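Local coordinates for peptide-binding protein (Photobacterium damsela subsp. piscicida, PDB 6SQX) that probably acts as a secreted cysteine endopeptidase of the NlpC/P60 family that cleaves the peptidoglycan of potentially competing bacteria, at residues A[159-164]-A[169-174]. Sequence-based numbering, arbitrary orientation.
With EDO (1,2-ethanediol), chain H.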
loop_
_atom_site.group_PDB
_atom_site.type_symbol
_atom_site.label_atom_id
_atom_site.label_comp_id
_atom_site.label_asym_id
_atom_site.label_seq_id
_atom_site.Cartn_x
_atom_site.Cartn_y
_atom_site.Cartn_z
ATOM N N ALA A 159 -18.987 2.378 6.126
ATOM C CA ALA A 159 -18.337 2.976 4.968
ATOM C C ALA A 159 -18.813 4.400 4.759
ATOM O O ALA A 159 -19.889 4.799 5.235
ATOM C CB ALA A 159 -18.663 2.170 3.705
ATOM N N PHE A 160 -18.011 5.156 3.990
ATOM C CA PHE A 160 -18.490 6.381 3.332
ATOM C C PHE A 160 -18.216 6.214 1.845
ATOM O O PHE A 160 -17.055 6.310 1.417
ATOM C CB PHE A 160 -17.804 7.661 3.838
ATOM C CG PHE A 160 -18.360 8.910 3.201
ATOM C CD1 PHE A 160 -17.902 9.353 1.968
ATOM C CD2 PHE A 160 -19.370 9.604 3.814
ATOM C CE1 PHE A 160 -18.441 10.471 1.350
ATOM C CE2 PHE A 160 -19.921 10.734 3.208
ATOM C CZ PHE A 160 -19.448 11.164 1.974
ATOM N N TYR A 161 -19.279 5.945 1.084
ATOM C CA TYR A 161 -19.244 5.894 -0.369
ATOM C C TYR A 161 -19.909 7.133 -0.942
ATOM O O TYR A 161 -20.867 7.664 -0.371
ATOM C CB TYR A 161 -20.037 4.692 -0.884
ATOM C CG TYR A 161 -19.463 3.353 -0.518
ATOM C CD1 TYR A 161 -18.231 2.920 -1.056
ATOM C CD2 TYR A 161 -20.186 2.489 0.296
ATOM C CE1 TYR A 161 -17.707 1.673 -0.731
ATOM C CE2 TYR A 161 -19.703 1.205 0.594
ATOM C CZ TYR A 161 -18.449 0.819 0.099
ATOM O OH TYR A 161 -17.945 -0.432 0.393
ATOM N N ASN A 162 -19.402 7.585 -2.085
ATOM C CA ASN A 162 -20.217 8.454 -2.927
ATOM C C ASN A 162 -21.247 7.589 -3.675
ATOM O O ASN A 162 -21.224 6.358 -3.582
ATOM C CB ASN A 162 -19.323 9.219 -3.902
ATOM C CG ASN A 162 -18.445 10.275 -3.195
ATOM O OD1 ASN A 162 -18.921 11.018 -2.314
ATOM N ND2 ASN A 162 -17.173 10.331 -3.573
ATOM N N ASN A 163 -22.168 8.226 -4.393
ATOM C CA ASN A 163 -23.206 7.509 -5.126
ATOM C C ASN A 163 -22.589 6.400 -5.980
ATOM O O ASN A 163 -21.765 6.655 -6.863
ATOM C CB ASN A 163 -23.966 8.502 -6.019
ATOM C CG ASN A 163 -25.179 7.878 -6.698
ATOM O OD1 ASN A 163 -25.121 6.724 -7.132
ATOM N ND2 ASN A 163 -26.265 8.620 -6.793
ATOM N N PHE A 164 -22.968 5.159 -5.687
ATOM C CA PHE A 164 -22.356 3.966 -6.267
ATOM C C PHE A 164 -22.727 3.767 -7.734
ATOM O O PHE A 164 -22.144 2.882 -8.369
ATOM C CB PHE A 164 -22.711 2.745 -5.410
ATOM C CG PHE A 164 -24.190 2.661 -5.096
ATOM C CD1 PHE A 164 -25.058 2.139 -6.014
ATOM C CD2 PHE A 164 -24.713 3.205 -3.919
ATOM C CE1 PHE A 164 -26.429 2.071 -5.762
ATOM C CE2 PHE A 164 -26.081 3.157 -3.639
ATOM C CZ PHE A 164 -26.947 2.586 -4.572
ATOM N N GLU A 169 -16.927 5.137 -8.176
ATOM C CA GLU A 169 -17.498 5.259 -6.833
ATOM C C GLU A 169 -18.210 3.952 -6.462
ATOM O O GLU A 169 -18.336 3.033 -7.272
ATOM C CB GLU A 169 -18.443 6.471 -6.749
ATOM C CG GLU A 169 -17.807 7.792 -7.191
ATOM C CD GLU A 169 -16.602 8.231 -6.348
ATOM O OE1 GLU A 169 -16.402 7.790 -5.197
ATOM O OE2 GLU A 169 -15.834 9.059 -6.864
ATOM N N GLY A 170 -18.697 3.863 -5.223
ATOM C CA GLY A 170 -19.138 2.572 -4.699
ATOM C C GLY A 170 -17.914 1.722 -4.387
ATOM O O GLY A 170 -16.760 2.168 -4.453
ATOM N N TYR A 171 -18.184 0.451 -4.066
ATOM C CA TYR A 171 -17.123 -0.452 -3.650
ATOM C C TYR A 171 -16.085 -0.568 -4.768
ATOM O O TYR A 171 -16.451 -0.645 -5.950
ATOM C CB TYR A 171 -17.731 -1.833 -3.323
ATOM C CG TYR A 171 -16.717 -2.815 -2.817
ATOM C CD1 TYR A 171 -16.436 -2.922 -1.459
ATOM C CD2 TYR A 171 -16.031 -3.658 -3.704
ATOM C CE1 TYR A 171 -15.489 -3.856 -0.974
ATOM C CE2 TYR A 171 -15.086 -4.551 -3.245
ATOM C CZ TYR A 171 -14.805 -4.654 -1.882
ATOM O OH TYR A 171 -13.847 -5.559 -1.449
ATOM N N PRO A 172 -14.779 -0.563 -4.452
ATOM C CA PRO A 172 -14.176 -0.621 -3.106
ATOM C C PRO A 172 -13.847 0.771 -2.521
ATOM O O PRO A 172 -13.079 0.842 -1.544
ATOM C CB PRO A 172 -12.856 -1.391 -3.356
ATOM C CG PRO A 172 -12.393 -0.893 -4.775
ATOM C CD PRO A 172 -13.768 -0.829 -5.511
ATOM N N PHE A 173 -14.391 1.838 -3.116
ATOM C CA PHE A 173 -14.014 3.209 -2.749
ATOM C C PHE A 173 -14.776 3.708 -1.515
ATOM O O PHE A 173 -15.528 4.695 -1.558
ATOM C CB PHE A 173 -14.218 4.107 -3.961
ATOM C CG PHE A 173 -13.325 3.757 -5.106
ATOM C CD1 PHE A 173 -11.962 4.088 -5.085
ATOM C CD2 PHE A 173 -13.802 2.974 -6.183
ATOM C CE1 PHE A 173 -11.097 3.711 -6.126
ATOM C CE2 PHE A 173 -12.949 2.620 -7.235
ATOM C CZ PHE A 173 -11.592 2.967 -7.196
ATOM N N ASP A 174 -14.540 3.010 -0.398
ATOM C CA ASP A 174 -14.956 3.470 0.929
ATOM C C ASP A 174 -13.880 4.421 1.425
ATOM O O ASP A 174 -12.776 3.993 1.732
ATOM C CB ASP A 174 -15.043 2.244 1.844
ATOM C CG ASP A 174 -15.237 2.603 3.322
ATOM O OD1 ASP A 174 -15.420 3.805 3.645
ATOM O OD2 ASP A 174 -15.207 1.683 4.158
HETATM C C1 EDO H . -15.048 11.505 -0.432
HETATM O O1 EDO H . -15.588 12.821 -0.199
HETATM C C2 EDO H . -14.190 11.514 -1.687
HETATM O O2 EDO H . -15.012 11.932 -2.803
HETATM O O HOH W 1 -17.352 5.856 -3.406
HETATM O O HOH W 2 -20.342 0.903 -8.479
#
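The Y161 ring packs against the backbone of 170-174, and the carboxylate of D174 reaches back to the amide of F160: two limbs, both within the SH3b1-type family region, of a long loop between strands 149-152 and 177-181. Irregular chain is held together here by side chains and one bridging water instead of strand pairing. CD1 of Y161 lies 3.3 Å from the F173 carbonyl O, while Y161 OH sits in the plane of the Y171 ring, at its edge, 3.5 Å from Y171 CD1. F160 N gives a nearly straight bond (2.9 Å, 163°) to OD1 of D174, approaching from above the carboxylate plane. With CG anti to the backbone N (chi1 170°), D174 extends along A159, and its other oxygen, OD2, forms a salt bridge with R152. At the far end, N162 ND2 donates to E169 OE1 at 3.1 Å, again from above the carboxylate, and also to the O2 of an ethanediol, probably from the crystallisation liquor; Y175 OH binds the same OE1. Further out, Y111 meets the Y161 ring edge-to-face and stacks on F164, and Y171 OH bonds D319 of the NlpC/P60 region, tying the loop to that domain. Between the limbs one water has four partners: it accepts from N162 N and G170 N, both at 3.0 Å, and donates to E169 OE1 and F173 O, both at 2.8 Å.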